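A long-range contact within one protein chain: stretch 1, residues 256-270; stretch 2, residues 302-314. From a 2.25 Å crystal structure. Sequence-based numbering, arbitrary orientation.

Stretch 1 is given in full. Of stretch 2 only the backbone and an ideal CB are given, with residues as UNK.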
# COMPACT_ATOMS: atom_id res chain seq x y z
N VAL A 256 -30.42 -32.07 -8.58
CA VAL A 256 -30.45 -33.19 -7.65
C VAL A 256 -31.50 -34.21 -8.10
O VAL A 256 -32.69 -33.89 -8.17
CB VAL A 256 -30.78 -32.73 -6.24
CG1 VAL A 256 -30.58 -33.88 -5.26
CG2 VAL A 256 -29.94 -31.50 -5.90
N PRO A 257 -31.06 -35.42 -8.46
CA PRO A 257 -32.00 -36.50 -8.88
C PRO A 257 -32.96 -36.87 -7.76
O PRO A 257 -32.72 -36.51 -6.61
CB PRO A 257 -31.07 -37.69 -9.20
CG PRO A 257 -29.72 -37.09 -9.47
CD PRO A 257 -29.66 -35.79 -8.66
N THR A 258 -34.04 -37.56 -8.09
CA THR A 258 -35.03 -38.02 -7.10
C THR A 258 -34.40 -38.94 -6.06
O THR A 258 -33.65 -39.87 -6.40
CB THR A 258 -36.20 -38.80 -7.76
OG1 THR A 258 -35.70 -39.92 -8.46
CG2 THR A 258 -36.83 -38.00 -8.81
N HIS A 259 -34.71 -38.65 -4.80
CA HIS A 259 -34.28 -39.46 -3.65
C HIS A 259 -32.77 -39.54 -3.57
O HIS A 259 -32.19 -40.60 -3.33
CB HIS A 259 -34.95 -40.85 -3.67
CG HIS A 259 -36.44 -40.77 -3.56
ND1 HIS A 259 -37.28 -41.04 -4.62
CD2 HIS A 259 -37.24 -40.39 -2.54
CE1 HIS A 259 -38.53 -40.87 -4.24
NE2 HIS A 259 -38.53 -40.46 -2.98
N LYS A 260 -32.14 -38.41 -3.80
CA LYS A 260 -30.68 -38.37 -3.78
C LYS A 260 -30.21 -37.11 -3.08
O LYS A 260 -30.99 -36.17 -2.86
CB LYS A 260 -30.10 -38.46 -5.20
CG LYS A 260 -29.12 -39.60 -5.41
CD LYS A 260 -29.79 -40.94 -5.72
CE LYS A 260 -28.76 -42.07 -5.84
NZ LYS A 260 -27.74 -42.02 -4.72
N THR A 261 -28.96 -37.15 -2.66
CA THR A 261 -28.32 -36.05 -2.02
C THR A 261 -27.14 -35.56 -2.87
O THR A 261 -26.39 -36.37 -3.41
CB THR A 261 -27.82 -36.49 -0.63
OG1 THR A 261 -28.93 -36.90 0.17
CG2 THR A 261 -27.04 -35.36 0.11
N VAL A 262 -27.00 -34.24 -2.99
CA VAL A 262 -25.83 -33.66 -3.67
C VAL A 262 -25.16 -32.73 -2.66
O VAL A 262 -25.80 -31.85 -2.07
CB VAL A 262 -26.19 -32.89 -4.94
CG1 VAL A 262 -24.95 -32.23 -5.53
CG2 VAL A 262 -26.80 -33.82 -5.96
N THR A 263 -23.88 -32.94 -2.45
CA THR A 263 -23.13 -32.14 -1.49
C THR A 263 -22.16 -31.32 -2.33
O THR A 263 -21.44 -31.84 -3.19
CB THR A 263 -22.38 -33.02 -0.44
OG1 THR A 263 -23.30 -33.90 0.25
CG2 THR A 263 -21.77 -32.16 0.62
N VAL A 264 -22.17 -30.02 -2.12
CA VAL A 264 -21.34 -29.10 -2.93
C VAL A 264 -20.31 -28.43 -2.04
O VAL A 264 -20.64 -27.85 -0.99
CB VAL A 264 -22.19 -28.02 -3.57
CG1 VAL A 264 -21.34 -27.06 -4.37
CG2 VAL A 264 -23.26 -28.65 -4.43
N VAL A 265 -19.07 -28.55 -2.46
CA VAL A 265 -17.96 -27.87 -1.74
C VAL A 265 -17.28 -26.90 -2.68
O VAL A 265 -16.85 -27.27 -3.77
CB VAL A 265 -16.94 -28.87 -1.23
CG1 VAL A 265 -15.82 -28.15 -0.51
CG2 VAL A 265 -17.60 -29.88 -0.29
N ALA A 266 -17.22 -25.64 -2.25
CA ALA A 266 -16.48 -24.62 -2.97
C ALA A 266 -15.07 -24.46 -2.43
O ALA A 266 -14.87 -24.36 -1.20
CB ALA A 266 -17.22 -23.27 -2.92
N ASN A 267 -14.14 -24.39 -3.37
CA ASN A 267 -12.69 -24.32 -3.12
C ASN A 267 -12.01 -23.17 -3.90
O ASN A 267 -12.56 -22.63 -4.87
CB ASN A 267 -11.99 -25.62 -3.53
CG ASN A 267 -12.52 -26.82 -2.79
OD1 ASN A 267 -12.42 -26.91 -1.55
ND2 ASN A 267 -13.14 -27.76 -3.55
N ILE A 268 -10.80 -22.83 -3.46
CA ILE A 268 -9.93 -21.91 -4.19
C ILE A 268 -8.49 -22.30 -4.00
O ILE A 268 -8.11 -22.85 -2.96
CB ILE A 268 -10.16 -20.45 -3.80
CG1 ILE A 268 -9.65 -19.53 -4.90
CG2 ILE A 268 -9.53 -20.21 -2.45
CD1 ILE A 268 -9.90 -18.05 -4.68
N GLY A 269 -7.69 -22.08 -5.03
CA GLY A 269 -6.25 -22.41 -4.92
C GLY A 269 -5.39 -21.19 -4.59
O GLY A 269 -5.60 -20.12 -5.15
N ARG A 270 -4.42 -21.38 -3.73
CA ARG A 270 -3.51 -20.32 -3.28
C ARG A 270 -2.07 -20.72 -3.59
O ARG A 270 -1.64 -21.82 -3.26
CB ARG A 270 -3.66 -20.17 -1.78
CG ARG A 270 -2.78 -19.16 -1.12
CD ARG A 270 -2.95 -19.25 0.39
NE ARG A 270 -2.31 -18.12 1.09
CZ ARG A 270 -1.01 -18.06 1.43
NH1 ARG A 270 -0.17 -19.05 1.13
NH2 ARG A 270 -0.57 -16.99 2.09
N UNK A 302 1.89 -13.45 -3.95
CA UNK A 302 0.82 -14.31 -3.52
C UNK A 302 -0.30 -14.16 -4.54
O UNK A 302 -0.71 -13.04 -4.88
CB UNK A 302 0.35 -13.97 -2.10
N UNK A 303 -0.76 -15.28 -5.08
CA UNK A 303 -1.84 -15.25 -6.05
C UNK A 303 -2.85 -16.36 -5.76
O UNK A 303 -2.59 -17.27 -4.95
CB UNK A 303 -1.29 -15.39 -7.47
N UNK A 304 -4.01 -16.25 -6.39
CA UNK A 304 -5.09 -17.20 -6.23
C UNK A 304 -5.64 -17.59 -7.59
O UNK A 304 -5.61 -16.79 -8.52
CB UNK A 304 -6.20 -16.62 -5.34
N UNK A 305 -6.14 -18.83 -7.69
CA UNK A 305 -6.89 -19.25 -8.88
C UNK A 305 -8.33 -18.75 -8.77
O UNK A 305 -8.73 -18.13 -7.78
CB UNK A 305 -6.86 -20.77 -9.04
N UNK A 306 -9.11 -19.06 -9.78
CA UNK A 306 -10.58 -18.87 -9.72
C UNK A 306 -11.19 -19.87 -8.74
O UNK A 306 -10.63 -20.95 -8.52
CB UNK A 306 -11.21 -19.04 -11.10
N UNK A 307 -12.30 -19.50 -8.11
CA UNK A 307 -13.07 -20.41 -7.31
C UNK A 307 -13.63 -21.53 -8.17
O UNK A 307 -14.12 -21.28 -9.23
CB UNK A 307 -14.20 -19.67 -6.59
N UNK A 308 -13.59 -22.75 -7.64
CA UNK A 308 -14.22 -23.91 -8.28
C UNK A 308 -15.08 -24.66 -7.26
O UNK A 308 -15.11 -24.31 -6.08
CB UNK A 308 -13.16 -24.84 -8.88
N UNK A 309 -15.78 -25.69 -7.72
CA UNK A 309 -16.60 -26.48 -6.81
C UNK A 309 -16.65 -27.95 -7.21
O UNK A 309 -16.51 -28.31 -8.37
CB UNK A 309 -18.02 -25.91 -6.76
N UNK A 310 -16.77 -28.80 -6.20
CA UNK A 310 -17.01 -30.22 -6.40
C UNK A 310 -18.44 -30.57 -5.90
O UNK A 310 -18.79 -30.27 -4.74
CB UNK A 310 -15.95 -31.05 -5.67
N UNK A 311 -19.23 -31.17 -6.79
CA UNK A 311 -20.57 -31.70 -6.44
C UNK A 311 -20.58 -33.22 -6.38
O UNK A 311 -20.28 -33.87 -7.36
CB UNK A 311 -21.61 -31.23 -7.45
N UNK A 312 -20.90 -33.76 -5.21
CA UNK A 312 -20.86 -35.20 -4.99
C UNK A 312 -22.28 -35.73 -4.72
O UNK A 312 -22.96 -35.23 -3.83
CB UNK A 312 -19.93 -35.54 -3.83
N UNK A 313 -22.67 -36.76 -5.46
CA UNK A 313 -23.95 -37.48 -5.25
C UNK A 313 -23.86 -38.60 -4.17
O UNK A 313 -22.93 -39.36 -4.13
CB UNK A 313 -24.41 -38.09 -6.58
N UNK A 314 -24.87 -38.65 -3.32
CA UNK A 314 -25.15 -39.70 -2.37
C UNK A 314 -26.64 -40.10 -2.40
O UNK A 314 -27.01 -41.06 -1.74
CB UNK A 314 -24.74 -39.25 -0.97

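Stretch 2 runs antiparallel to strand 260-270, and much of its fit is set by the backbone. At position 302 the CB points sideways, 5.2 Å from Arg270 NH2, so a long side chain, apolar or acidic, could reach the guanidinium. It is Leu302, whose CD1 lies over one face of that group, 3.5 Å from Arg270 CZ. Position 303 points away and makes few demands; it is Thr303.

Position 304 pairs with Arg270, and its CB lies 4.0 Å from Ile268 CD1. A large apolar or aromatic group could span the two side chains. Tyr304 does so: CD2 is 4.0 Å from Ile268 CD1, and OH sits at the guanidinium edge, 3.7 Å from Arg270 NE.

At 305 the backbone N donates to Gly269 O (2.9 Å), while Gly269 N still lacks a partner in the visible backbone of stretch 2. A short side chain with an acceptor, such as Ser, Thr, Asn or Asp, would suit. In Thr305, chi1 p, OG1 accepts from Gly269 N at 2.9 Å and donates to the carbonyl O of 306 at 3.1 Å. Position 306 points away into space free of stretch 1, tolerates many residues, and is Lys306.

Position 307 has its CB 4.9 Å from Ile268 CG1, which favours an apolar chain; Met307 places CG 4.1 Å from Ile268 CD1.

From 308 the regular ladder resumes. Beside Asn267, position 308 suits a small polar residue. The OG1 of Thr308 binds water 2 at 2.7 Å, and that water accepts from Asn267 ND2 at 2.9 Å.

Positions 309 and 311 lie on the face carrying Val262 and Val264. The CB at 309 is 4.2 Å from Val264 CG1, and that at 311 is 4.0 Å from Val262 CG1; small or apolar residues fit. Both are alanines, Ala309 and Ala311, their methyls resting against the valines.

Position 310, on the other face, pairs with Val265 through two backbone hydrogen bonds; beta-branched residues suit its extended backbone. It is Val310. Position 312 pairs likewise with Thr263, so a polar or beta-branched residue is reasonable: Thr312, whose carbonyl O accepts from water 1 (2.7 Å), itself 2.5 Å from Thr263 OG1.

At 313 the CB is 5.1 Å from Lys260 CG, and the lysine charge invites an acid, though Gln would also reach. Glu313 OE1 remains 4.1 Å from Lys260 NZ, beyond a salt bridge. Position 314 is fixed by its N donating to Thr261 O (2.7 Å); small polar residues suit, and Ser314 OG bonds weakly to water 1 (3.4 Å).

Stretch 2 (302-314) LTYTKMTAVATES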
# COMPACT_ATOMS: atom_id res chain seq x y z
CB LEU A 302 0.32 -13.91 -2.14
CG LEU A 302 -0.87 -14.73 -1.59
CD1 LEU A 302 -0.49 -16.20 -1.49
CD2 LEU A 302 -1.29 -14.25 -0.21
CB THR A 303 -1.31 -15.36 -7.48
OG1 THR A 303 -2.34 -14.98 -8.39
CG2 THR A 303 -0.84 -16.78 -7.80
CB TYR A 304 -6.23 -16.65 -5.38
CG TYR A 304 -5.95 -16.50 -3.91
CD1 TYR A 304 -5.30 -15.36 -3.41
CD2 TYR A 304 -6.35 -17.47 -3.00
CE1 TYR A 304 -5.06 -15.20 -2.05
CE2 TYR A 304 -6.12 -17.33 -1.64
CZ TYR A 304 -5.46 -16.20 -1.18
OH TYR A 304 -5.22 -16.08 0.18
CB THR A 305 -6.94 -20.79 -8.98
OG1 THR A 305 -7.64 -21.32 -7.86
CG2 THR A 305 -5.55 -21.37 -8.94
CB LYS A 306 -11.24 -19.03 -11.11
CG LYS A 306 -11.08 -17.81 -12.06
CD LYS A 306 -10.92 -16.52 -11.24
CE LYS A 306 -10.84 -15.22 -12.01
NZ LYS A 306 -12.17 -14.77 -12.47
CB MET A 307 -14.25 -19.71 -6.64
CG MET A 307 -13.85 -18.87 -5.47
SD MET A 307 -15.29 -18.23 -4.62
CE MET A 307 -14.40 -17.25 -3.48
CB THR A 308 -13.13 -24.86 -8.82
OG1 THR A 308 -12.30 -25.27 -7.72
CG2 THR A 308 -12.26 -24.13 -9.92
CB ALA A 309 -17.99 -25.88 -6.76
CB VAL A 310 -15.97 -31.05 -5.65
CG1 VAL A 310 -16.28 -32.53 -5.81
CG2 VAL A 310 -14.56 -30.75 -6.15
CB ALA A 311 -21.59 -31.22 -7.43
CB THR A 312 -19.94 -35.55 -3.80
OG1 THR A 312 -18.64 -34.96 -3.98
CG2 THR A 312 -19.80 -37.10 -3.62
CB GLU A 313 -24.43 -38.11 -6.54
CG GLU A 313 -25.81 -37.64 -7.00
CD GLU A 313 -26.38 -38.44 -8.17
OE1 GLU A 313 -26.90 -39.54 -7.92
OE2 GLU A 313 -26.34 -37.95 -9.35
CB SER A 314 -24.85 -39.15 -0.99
OG SER A 314 -23.51 -39.34 -0.73
O HOH W 1 -23.37 -35.93 -1.22
O HOH W 2 -12.93 -27.58 -6.40
O HOH W 3 -10.26 -23.45 -7.18
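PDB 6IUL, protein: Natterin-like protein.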